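Local coordinates for PA14 domain-containing protein (Clostridium clariflavum, PDB 6QDI), which probably senses plant biomass outside the cell, its tandem calcium-binding PA14 domains forming the sugar-recognising part of a membrane-bound anti-sigma factor, at residues E160-E164 against D165-N169; V185-S189 against K190-Q194; V218-D221 against D222-L226; I234-W237 against T238-E241. All blocks are in the same frame, centred on the assembly; numbering follows the deposited sequence.

In the fold
All four contacts are local turns or corners in the second PA14 domain, following one another in series with none nested or crossing. Contact 1 closes the loop between strands 157-162 and 170-176; contact 2 shapes the longer loop between strands 180-184 and 198-207 and touches contact 1 where Asn-193 N meets Asp-163. Contact 3 takes the chain from strand 212-220 of one sheet to strand 223-228 of the other, beside the second calcium of the domain. Contact 4 breaks strand 231-240, the hairpin partner of 223-228; it reaches contact 3 through Glu-241 and Tyr-220, and contact 1 through Trp-237, which packs on Asp-165 and Leu-167.

Contact 1. Residues E160-E164 against D165-N169; sequences EYFDE and DNLTN. With CA (calcium ion), chain F.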
loop_
_atom_site.group_PDB
_atom_site.type_symbol
_atom_site.label_atom_id
_atom_site.label_comp_id
_atom_site.label_asym_id
_atom_site.label_seq_id
_atom_site.Cartn_x
_atom_site.Cartn_y
_atom_site.Cartn_z
ATOM N N GLU A 160 -5.007 -9.602 16.347
ATOM C CA GLU A 160 -5.973 -9.068 17.311
ATOM C C GLU A 160 -5.777 -7.550 17.249
ATOM O O GLU A 160 -4.660 -7.056 17.463
ATOM C CB GLU A 160 -5.692 -9.591 18.726
ATOM C CG GLU A 160 -5.857 -11.081 18.862
ATOM C CD GLU A 160 -5.163 -11.596 20.112
ATOM O OE1 GLU A 160 -3.967 -11.914 20.052
ATOM O OE2 GLU A 160 -5.812 -11.577 21.176
ATOM N N TYR A 161 -6.865 -6.817 16.931
ATOM C CA TYR A 161 -6.837 -5.347 16.858
ATOM C C TYR A 161 -7.508 -4.768 18.098
ATOM O O TYR A 161 -8.607 -5.183 18.448
ATOM C CB TYR A 161 -7.542 -4.849 15.612
ATOM C CG TYR A 161 -6.968 -5.262 14.262
ATOM C CD1 TYR A 161 -5.655 -5.680 14.103
ATOM C CD2 TYR A 161 -7.734 -5.193 13.117
ATOM C CE1 TYR A 161 -5.128 -6.039 12.871
ATOM C CE2 TYR A 161 -7.236 -5.544 11.882
ATOM C CZ TYR A 161 -5.929 -5.981 11.738
ATOM O OH TYR A 161 -5.484 -6.315 10.501
ATOM N N PHE A 162 -6.804 -3.819 18.716
ATOM C CA PHE A 162 -7.198 -3.192 19.983
ATOM C C PHE A 162 -7.451 -1.711 19.811
ATOM O O PHE A 162 -6.705 -1.004 19.107
ATOM C CB PHE A 162 -6.063 -3.377 20.988
ATOM C CG PHE A 162 -5.809 -4.837 21.335
ATOM C CD1 PHE A 162 -6.561 -5.474 22.321
ATOM C CD2 PHE A 162 -4.810 -5.548 20.699
ATOM C CE1 PHE A 162 -6.323 -6.805 22.659
ATOM C CE2 PHE A 162 -4.555 -6.870 21.045
ATOM C CZ PHE A 162 -5.316 -7.495 22.014
ATOM N N ASP A 163 -8.517 -1.233 20.463
ATOM C CA ASP A 163 -8.907 0.168 20.352
ATOM C C ASP A 163 -8.080 1.100 21.206
ATOM O O ASP A 163 -8.079 2.313 20.984
ATOM C CB ASP A 163 -10.392 0.327 20.714
ATOM C CG ASP A 163 -11.250 1.018 19.671
ATOM O OD1 ASP A 163 -10.754 1.383 18.600
ATOM O OD2 ASP A 163 -12.473 1.152 19.941
ATOM N N GLU A 164 -7.390 0.578 22.207
ATOM C CA GLU A 164 -6.422 1.360 22.974
ATOM C C GLU A 164 -5.025 1.036 22.472
ATOM O O GLU A 164 -4.806 -0.020 21.868
ATOM C CB GLU A 164 -6.522 1.030 24.472
ATOM C CG GLU A 164 -7.844 1.439 25.077
ATOM C CD GLU A 164 -7.924 2.920 25.373
ATOM O OE1 GLU A 164 -6.916 3.584 25.716
ATOM O OE2 GLU A 164 -9.058 3.429 25.302
ATOM N N ASP A 165 -4.081 1.921 22.764
ATOM C CA ASP A 165 -2.683 1.763 22.322
ATOM C C ASP A 165 -1.864 0.791 23.149
ATOM O O ASP A 165 -0.685 0.644 22.890
ATOM C CB ASP A 165 -2.040 3.139 22.141
ATOM C CG ASP A 165 -1.721 3.827 23.404
ATOM O OD1 ASP A 165 -1.601 3.154 24.451
ATOM O OD2 ASP A 165 -1.524 5.068 23.383
ATOM N N ASN A 166 -2.493 0.145 24.136
ATOM C CA ASN A 166 -1.793 -0.664 25.107
ATOM C C ASN A 166 -2.297 -2.106 25.121
ATOM O O ASN A 166 -2.242 -2.765 26.162
ATOM C CB ASN A 166 -1.883 -0.046 26.504
ATOM C CG ASN A 166 -3.296 -0.075 27.054
ATOM O OD1 ASN A 166 -4.229 -0.329 26.301
ATOM N ND2 ASN A 166 -3.460 0.137 28.346
ATOM N N LEU A 167 -2.759 -2.612 23.980
ATOM C CA LEU A 167 -3.195 -4.005 23.847
ATOM C C LEU A 167 -4.403 -4.305 24.721
ATOM O O LEU A 167 -4.563 -5.401 25.216
ATOM C CB LEU A 167 -2.062 -5.012 24.090
ATOM C CG LEU A 167 -0.842 -4.811 23.178
ATOM C CD1 LEU A 167 0.302 -5.735 23.601
ATOM C CD2 LEU A 167 -1.140 -5.058 21.684
ATOM N N THR A 168 -5.310 -3.329 24.828
ATOM C CA THR A 168 -6.598 -3.526 25.535
ATOM C C THR A 168 -7.744 -2.987 24.683
ATOM O O THR A 168 -7.546 -2.259 23.690
ATOM C CB THR A 168 -6.626 -2.889 26.942
ATOM O OG1 THR A 168 -6.639 -1.457 26.821
ATOM C CG2 THR A 168 -5.437 -3.365 27.747
ATOM N N ASN A 169 -8.954 -3.371 25.069
ATOM C CA ASN A 169 -10.183 -3.041 24.334
ATOM C C ASN A 169 -10.202 -3.689 22.950
ATOM O O ASN A 169 -10.261 -3.005 21.916
ATOM C CB ASN A 169 -10.458 -1.540 24.278
ATOM C CG ASN A 169 -11.935 -1.223 24.067
ATOM O OD1 ASN A 169 -12.786 -2.115 24.085
ATOM N ND2 ASN A 169 -12.242 0.044 23.823
HETATM CA CA CA F . -8.109 4.488 20.148
HETATM O O HOH W 1 -8.842 3.342 18.220
HETATM O O HOH W 2 -5.141 4.449 23.750
HETATM O O HOH W 3 -10.831 2.579 23.442
HETATM O O HOH W 4 -10.313 4.266 21.089
HETATM O O HOH W 5 -7.369 5.307 22.222
#
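Phe-162 sets CG opposite its own carbonyl carbon (chi1 -64°), which lays one face of its ring under the backbone of Leu-167. Leu-167 CA stands 3.9 Å from the centroid of the Phe-162 ring in a CH-pi contact, while the methyl Leu-167 CD2 comes to 3.8 Å from Phe-162 CD2 on the rim. Glu-164 bends at chi2 (-79°) and carries its carboxylate away from the turn to two waters. One water joins Glu-164 OE1 to the backbone N of Asp-165; another joins Glu-164 OE2 to Asn-169 ND2. The loop is closed by two backbone bonds: Asp-163 N to Asn-169 O, 2.9 Å and nearly straight at 172°, and Glu-164 N to Thr-168 O, longer at 3.2 Å. Inside the loop Thr-168 OG1 donates to Asn-166 OD1 over 2.7 Å, and the same hydroxyl lies against Glu-164 CB. With its backbone thus tied down, Asp-163 presents its carbonyl to a calcium ion, the metal lying 2.3 Å from Asp-163 O. The side chain helps from the second shell: Asp-163 OD1 accepts from a calcium-bound water at 2.8 Å and also from Asn-193 N. Asp-195 and Lys-197 supply the other protein ligands of this site. The whole stretch is the connection between the antiparallel strands 157-162 and 170-176. Strand 198-207 flanks 157-162 as its other sheet neighbour, and its Ser-199 hydroxyl bonds to both Glu-164 O and Leu-167 N, while Asp-165 reaches over to a salt bridge with Arg-265 of strand 257-266.

Contact 2. Residues V185-S189 against K190-Q194; sequences VGSPS and KSINQ
Ser-189 and Ser-191 meet at the start of a tight turn, where Ser-191 N donates to the hydroxyl Ser-189 OG over 3.1 Å at 172°, the bond of an ST turn. Ser-189 also opens a type I beta turn, its carbonyl Ser-189 O receiving Ile-192 N at 3.0 Å from well above the carbonyl plane. Just beyond, Ser-187 OG donates to Asn-193 O over 2.9 Å, again from above the plane, and the methyl Ile-192 CG2 packs across Ser-187 CB at 3.6 Å. Pro-188 CD touches that methyl too, at 4.0 Å. Further along, a water accepts from both Ser-187 N and Gln-194 NE2, bridging the two arms of the loop.

In the next shell, Glu-172 OE1 bonds to the hydroxyls of both Ser-189 and Ser-191, and Tyr-161 and Phe-198 back the apolar side at Pro-188 and Ile-192. Lys-190 NZ reaches Val-32 O and forms a salt bridge with Glu-43, and Gln-194 NE2 bonds to the same glutamate, so the loop also joins the first PA14 domain. An ionised Glu-172 would probably draw hydroxyl protons from the two serines towards OE1, consistent with Ser-189 OG acting as acceptor for Ser-191 N.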
loop_
_atom_site.group_PDB
_atom_site.type_symbol
_atom_site.label_atom_id
_atom_site.label_comp_id
_atom_site.label_asym_id
_atom_site.label_seq_id
_atom_site.Cartn_x
_atom_site.Cartn_y
_atom_site.Cartn_z
ATOM N N VAL A 185 -3.015 7.985 8.827
ATOM C CA VAL A 185 -3.695 8.271 10.078
ATOM C C VAL A 185 -4.952 7.404 10.253
ATOM O O VAL A 185 -5.708 7.595 11.221
ATOM C CB VAL A 185 -3.975 9.778 10.273
ATOM C CG1 VAL A 185 -2.665 10.514 10.399
ATOM C CG2 VAL A 185 -4.862 10.322 9.178
ATOM N N GLY A 186 -5.149 6.421 9.382
ATOM C CA GLY A 186 -6.246 5.466 9.529
ATOM C C GLY A 186 -5.958 4.371 10.573
ATOM O O GLY A 186 -4.863 4.261 11.094
ATOM N N SER A 187 -7.001 3.595 10.817
ATOM C CA SER A 187 -6.911 2.462 11.725
ATOM C C SER A 187 -6.906 1.162 10.952
ATOM O O SER A 187 -7.151 1.130 9.745
ATOM C CB SER A 187 -8.075 2.503 12.711
ATOM O OG SER A 187 -7.958 3.672 13.481
ATOM N N PRO A 188 -6.664 0.015 11.635
ATOM C CA PRO A 188 -6.537 -1.229 10.862
ATOM C C PRO A 188 -7.843 -1.799 10.347
ATOM O O PRO A 188 -7.806 -2.683 9.492
ATOM C CB PRO A 188 -5.838 -2.185 11.878
ATOM C CG PRO A 188 -5.082 -1.257 12.770
ATOM C CD PRO A 188 -6.060 -0.121 12.974
ATOM N N SER A 189 -8.956 -1.306 10.881
ATOM C CA SER A 189 -10.287 -1.730 10.486
ATOM C C SER A 189 -11.209 -0.609 10.881
ATOM O O SER A 189 -10.903 0.147 11.816
ATOM C CB SER A 189 -10.700 -3.014 11.218
ATOM O OG SER A 189 -12.031 -3.308 10.928
ATOM N N LYS A 190 -12.367 -0.519 10.241
ATOM C CA LYS A 190 -13.405 0.399 10.715
ATOM C C LYS A 190 -13.916 0.019 12.088
ATOM O O LYS A 190 -14.574 0.844 12.712
ATOM C CB LYS A 190 -14.570 0.520 9.724
ATOM C CG LYS A 190 -14.203 1.282 8.465
ATOM C CD LYS A 190 -15.328 1.234 7.467
ATOM C CE LYS A 190 -14.970 1.899 6.156
ATOM N NZ LYS A 190 -15.379 3.300 6.117
ATOM N N SER A 191 -13.650 -1.199 12.574
ATOM C CA SER A 191 -14.004 -1.548 13.940
ATOM C C SER A 191 -13.152 -0.851 14.990
ATOM O O SER A 191 -13.467 -0.892 16.165
ATOM C CB SER A 191 -13.905 -3.062 14.136
ATOM O OG SER A 191 -12.566 -3.496 14.010
ATOM N N ILE A 192 -12.065 -0.197 14.557
ATOM C CA ILE A 192 -11.106 0.510 15.416
ATOM C C ILE A 192 -11.298 1.998 15.213
ATOM O O ILE A 192 -11.191 2.513 14.099
ATOM C CB ILE A 192 -9.668 0.054 15.122
ATOM C CG1 ILE A 192 -9.527 -1.451 15.381
ATOM C CG2 ILE A 192 -8.644 0.858 15.882
ATOM C CD1 ILE A 192 -9.522 -1.857 16.856
ATOM N N ASN A 193 -11.589 2.709 16.292
ATOM C CA ASN A 193 -11.809 4.141 16.228
ATOM C C ASN A 193 -10.621 4.852 15.561
ATOM O O ASN A 193 -9.449 4.522 15.812
ATOM C CB ASN A 193 -12.038 4.706 17.613
ATOM C CG ASN A 193 -12.573 6.118 17.564
ATOM O OD1 ASN A 193 -13.571 6.404 16.933
ATOM N ND2 ASN A 193 -11.871 6.992 18.184
ATOM N N GLN A 194 -10.927 5.838 14.720
ATOM C CA GLN A 194 -9.910 6.521 13.898
ATOM C C GLN A 194 -9.309 7.708 14.668
ATOM O O GLN A 194 -9.524 8.888 14.348
ATOM C CB GLN A 194 -10.516 6.921 12.581
ATOM C CG GLN A 194 -9.496 7.200 11.518
ATOM C CD GLN A 194 -10.193 7.600 10.237
ATOM O OE1 GLN A 194 -10.554 8.771 10.080
ATOM N NE2 GLN A 194 -10.456 6.646 9.353
HETATM O O HOH W 6 -9.582 3.870 9.541
#

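Contact 3. Residues V218-D221 against D222-L226; sequences VSYD and DGASL. With CA (calcium ion), chain E.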
loop_
_atom_site.group_PDB
_atom_site.type_symbol
_atom_site.label_atom_id
_atom_site.label_comp_id
_atom_site.label_asym_id
_atom_site.label_seq_id
_atom_site.Cartn_x
_atom_site.Cartn_y
_atom_site.Cartn_z
ATOM N N VAL A 218 12.101 -5.076 11.839
ATOM C CA VAL A 218 10.787 -4.501 12.118
ATOM C C VAL A 218 10.908 -3.001 11.948
ATOM O O VAL A 218 11.685 -2.334 12.660
ATOM C CB VAL A 218 10.322 -4.835 13.537
ATOM C CG1 VAL A 218 9.000 -4.177 13.856
ATOM C CG2 VAL A 218 10.185 -6.327 13.682
ATOM N N SER A 219 10.146 -2.454 11.006
ATOM C CA SER A 219 10.073 -0.994 10.803
ATOM C C SER A 219 8.733 -0.539 11.350
ATOM O O SER A 219 7.732 -1.126 11.029
ATOM C CB SER A 219 10.171 -0.691 9.330
ATOM O OG SER A 219 11.369 -1.158 8.772
ATOM N N TYR A 220 8.724 0.484 12.187
ATOM C CA TYR A 220 7.526 0.836 12.966
ATOM C C TYR A 220 7.373 2.340 13.110
ATOM O O TYR A 220 8.372 3.092 13.183
ATOM C CB TYR A 220 7.561 0.177 14.384
ATOM C CG TYR A 220 8.808 0.506 15.174
ATOM C CD1 TYR A 220 9.955 -0.248 15.065
ATOM C CD2 TYR A 220 8.881 1.625 16.020
ATOM C CE1 TYR A 220 11.133 0.096 15.718
ATOM C CE2 TYR A 220 10.051 1.926 16.701
ATOM C CZ TYR A 220 11.176 1.190 16.529
ATOM O OH TYR A 220 12.372 1.471 17.161
ATOM N N ASP A 221 6.102 2.722 13.232
ATOM C CA ASP A 221 5.722 4.064 13.681
ATOM C C ASP A 221 4.499 3.770 14.557
ATOM O O ASP A 221 3.446 3.466 13.990
ATOM C CB ASP A 221 5.330 4.953 12.506
ATOM C CG ASP A 221 4.743 6.270 12.930
ATOM O OD1 ASP A 221 4.406 6.413 14.158
ATOM O OD2 ASP A 221 4.604 7.156 12.070
ATOM N N ASP A 222 4.607 3.725 15.897
ATOM C CA ASP A 222 5.674 4.273 16.700
ATOM C C ASP A 222 6.148 3.445 17.881
ATOM O O ASP A 222 7.014 3.906 18.612
ATOM C CB ASP A 222 5.364 5.730 17.125
ATOM C CG ASP A 222 4.066 5.839 17.832
ATOM O OD1 ASP A 222 4.007 5.435 19.035
ATOM O OD2 ASP A 222 3.059 6.306 17.244
ATOM N N GLY A 223 5.641 2.231 18.047
ATOM C CA GLY A 223 6.229 1.298 18.999
ATOM C C GLY A 223 6.014 -0.123 18.530
ATOM O O GLY A 223 5.014 -0.419 17.857
ATOM N N ALA A 224 6.951 -0.999 18.875
ATOM C CA ALA A 224 6.860 -2.397 18.490
ATOM C C ALA A 224 7.733 -3.220 19.384
ATOM O O ALA A 224 8.758 -2.768 19.891
ATOM C CB ALA A 224 7.251 -2.616 17.046
ATOM N N SER A 225 7.332 -4.489 19.526
ATOM C CA SER A 225 8.134 -5.500 20.189
ATOM C C SER A 225 8.022 -6.805 19.431
ATOM O O SER A 225 6.944 -7.168 18.979
ATOM C CB SER A 225 7.730 -5.701 21.645
ATOM O OG SER A 225 8.097 -4.536 22.418
ATOM N N LEU A 226 9.150 -7.491 19.303
ATOM C CA LEU A 226 9.186 -8.761 18.605
ATOM C C LEU A 226 9.741 -9.867 19.481
ATOM O O LEU A 226 10.888 -9.790 19.962
ATOM C CB LEU A 226 10.072 -8.686 17.356
ATOM C CG LEU A 226 10.138 -9.958 16.522
ATOM C CD1 LEU A 226 8.816 -10.240 15.808
ATOM C CD2 LEU A 226 11.246 -9.853 15.485
HETATM CA CA CA E . 2.567 7.467 15.209
#
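A cis peptide bond joins Asp-221 to Asp-222, drawing their CA atoms to 3.0 Å and bringing two acidic side chains onto one calcium ion. Asp-221 OD1 and Asp-222 OD2 each bind the metal at 2.4 Å, with their carboxylate planes 53° apart. The torsions differ to allow it: Asp-221 holds CG opposite its backbone N (chi1 172°), whereas Asp-222 tucks CG between N and carbonyl carbon. Consecutive trans residues in a strand would normally point to opposite faces.

The chain turns a corner here, and the flanking strands run nearly antiparallel, their axes 7.2 Å apart at the closest, with no hydrogen bond between them. Side chains fill the gap. Ala-224 CB nestles against Tyr-220 CB at 3.9 Å and Val-218 CG1 at 4.0 Å, and Val-218 CG2 meets Leu-226 CD2 at 4.1 Å. The edge of the Tyr-220 ring abuts the carbonyl carbon of Asp-222. Asp-222 and Gly-223 together face Arg-265, a classic beta bulge.

Asn-266, Gly-268 and Ala-270 complete the protein ligands of the calcium, and Thr-267 holds the other oxygen of Asp-222. The cis Asp-Asp pair resembles the calcium-binding motif of yeast PA14 adhesins, where the metal contacts sugar directly. By that likeness, the two carboxylates would hold and partly neutralise a calcium ion that may itself help bind carbohydrate hydroxyls.

Contact 4. Residues I234-W237 against T238-E241; sequences IDKW and TASE
Ala-239 N donates to Lys-236 O over 3.2 Å, with an N-H...O angle of 162°, closing a type I beta turn across Trp-237 and Thr-238. The donor nitrogen sits far above the carbonyl plane, 72° out of it, because the turn folds Ala-239 back over the Lys-236 peptide. The methyl follows: Ala-239 CB sits 3.4 Å from Lys-236 O and 4.0 Å from Lys-236 CB. Lys-236 bends at chi2 (-69°), which brings its CD alongside that same methyl at 4.1 Å.

The turn interrupts strand 231-240, whose earlier part pairs with 223-228 in a beta hairpin; the chain turns corners at 237-238 and again at 241, passing on towards strand 242-252 of the other sheet. On the far side of the turn from Ala-239, Trp-237 sends its indole out to form a cation-pi pair with Arg-265, which also donates to Trp-237 O. Thr-238 N lies obliquely by that indole, 3.9 Å from Trp-237 CG.

Glu-241 returns towards the lysine chain, but Lys-236 NZ and Glu-241 OE2 stay 4.7 Å apart, so the opposite charges do not touch. Glu-241 OE2 instead bonds to the hydroxyl of Tyr-220, and Asn-243 ND2 holds its other oxygen, OE1.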
loop_
_atom_site.group_PDB
_atom_site.type_symbol
_atom_site.label_atom_id
_atom_site.label_comp_id
_atom_site.label_asym_id
_atom_site.label_seq_id
_atom_site.Cartn_x
_atom_site.Cartn_y
_atom_site.Cartn_z
ATOM N N ILE A 234 13.439 -7.649 20.043
ATOM C CA ILE A 234 13.301 -6.219 19.758
ATOM C C ILE A 234 12.328 -5.676 20.761
ATOM O O ILE A 234 11.180 -6.123 20.807
ATOM C CB ILE A 234 12.799 -5.950 18.313
ATOM C CG1 ILE A 234 13.781 -6.453 17.272
ATOM C CG2 ILE A 234 12.492 -4.454 18.169
ATOM C CD1 ILE A 234 13.317 -6.410 15.842
ATOM N N ASP A 235 12.814 -4.768 21.619
ATOM C CA ASP A 235 12.016 -4.186 22.701
ATOM C C ASP A 235 11.903 -2.700 22.485
ATOM O O ASP A 235 12.720 -1.936 23.018
ATOM C CB ASP A 235 12.662 -4.527 24.059
ATOM C CG ASP A 235 11.841 -4.061 25.268
ATOM O OD1 ASP A 235 10.728 -3.581 25.097
ATOM O OD2 ASP A 235 12.331 -4.179 26.419
ATOM N N LYS A 236 10.921 -2.294 21.691
ATOM C CA LYS A 236 10.784 -0.896 21.267
ATOM C C LYS A 236 9.364 -0.389 21.543
ATOM O O LYS A 236 8.868 0.489 20.853
ATOM C CB LYS A 236 11.212 -0.736 19.802
ATOM C CG LYS A 236 12.672 -0.963 19.567
ATOM C CD LYS A 236 13.544 0.114 20.170
ATOM C CE LYS A 236 15.002 -0.259 20.009
ATOM N NZ LYS A 236 15.932 0.803 20.434
ATOM N N TRP A 237 8.720 -0.926 22.582
ATOM C CA TRP A 237 7.327 -0.635 22.871
ATOM C C TRP A 237 7.102 0.807 23.223
ATOM O O TRP A 237 6.090 1.374 22.858
ATOM C CB TRP A 237 6.843 -1.526 24.009
ATOM C CG TRP A 237 5.396 -1.473 24.217
ATOM C CD1 TRP A 237 4.724 -1.086 25.346
ATOM C CD2 TRP A 237 4.370 -1.856 23.277
ATOM N NE1 TRP A 237 3.378 -1.184 25.166
ATOM C CE2 TRP A 237 3.133 -1.629 23.895
ATOM C CE3 TRP A 237 4.375 -2.320 21.960
ATOM C CZ2 TRP A 237 1.927 -1.892 23.253
ATOM C CZ3 TRP A 237 3.163 -2.577 21.332
ATOM C CH2 TRP A 237 1.973 -2.356 21.983
ATOM N N THR A 238 8.035 1.402 23.941
ATOM C CA THR A 238 7.897 2.804 24.318
ATOM C C THR A 238 8.830 3.694 23.537
ATOM O O THR A 238 9.092 4.831 23.965
ATOM C CB THR A 238 8.134 3.003 25.814
ATOM O OG1 THR A 238 9.410 2.479 26.147
ATOM C CG2 THR A 238 7.064 2.295 26.606
ATOM N N ALA A 239 9.324 3.225 22.383
ATOM C CA ALA A 239 10.324 3.995 21.667
ATOM C C ALA A 239 9.717 5.355 21.184
ATOM O O ALA A 239 10.464 6.328 21.092
ATOM C CB ALA A 239 10.899 3.176 20.530
ATOM N N SER A 240 8.402 5.409 20.915
ATOM C CA SER A 240 7.674 6.643 20.537
ATOM C C SER A 240 8.483 7.319 19.441
ATOM O O SER A 240 8.919 8.484 19.603
ATOM C CB SER A 240 7.479 7.537 21.786
ATOM O OG SER A 240 6.628 8.652 21.557
ATOM N N GLU A 241 8.761 6.605 18.364
ATOM C CA GLU A 241 9.557 7.132 17.248
ATOM C C GLU A 241 9.206 6.357 15.973
ATOM O O GLU A 241 8.616 5.272 15.981
ATOM C CB GLU A 241 11.076 6.891 17.520
ATOM C CG GLU A 241 11.454 5.391 17.624
ATOM C CD GLU A 241 12.938 5.086 17.843
ATOM O OE1 GLU A 241 13.770 6.033 17.809
ATOM O OE2 GLU A 241 13.258 3.868 18.038
HETATM O O HOH W 7 5.366 4.090 21.183
#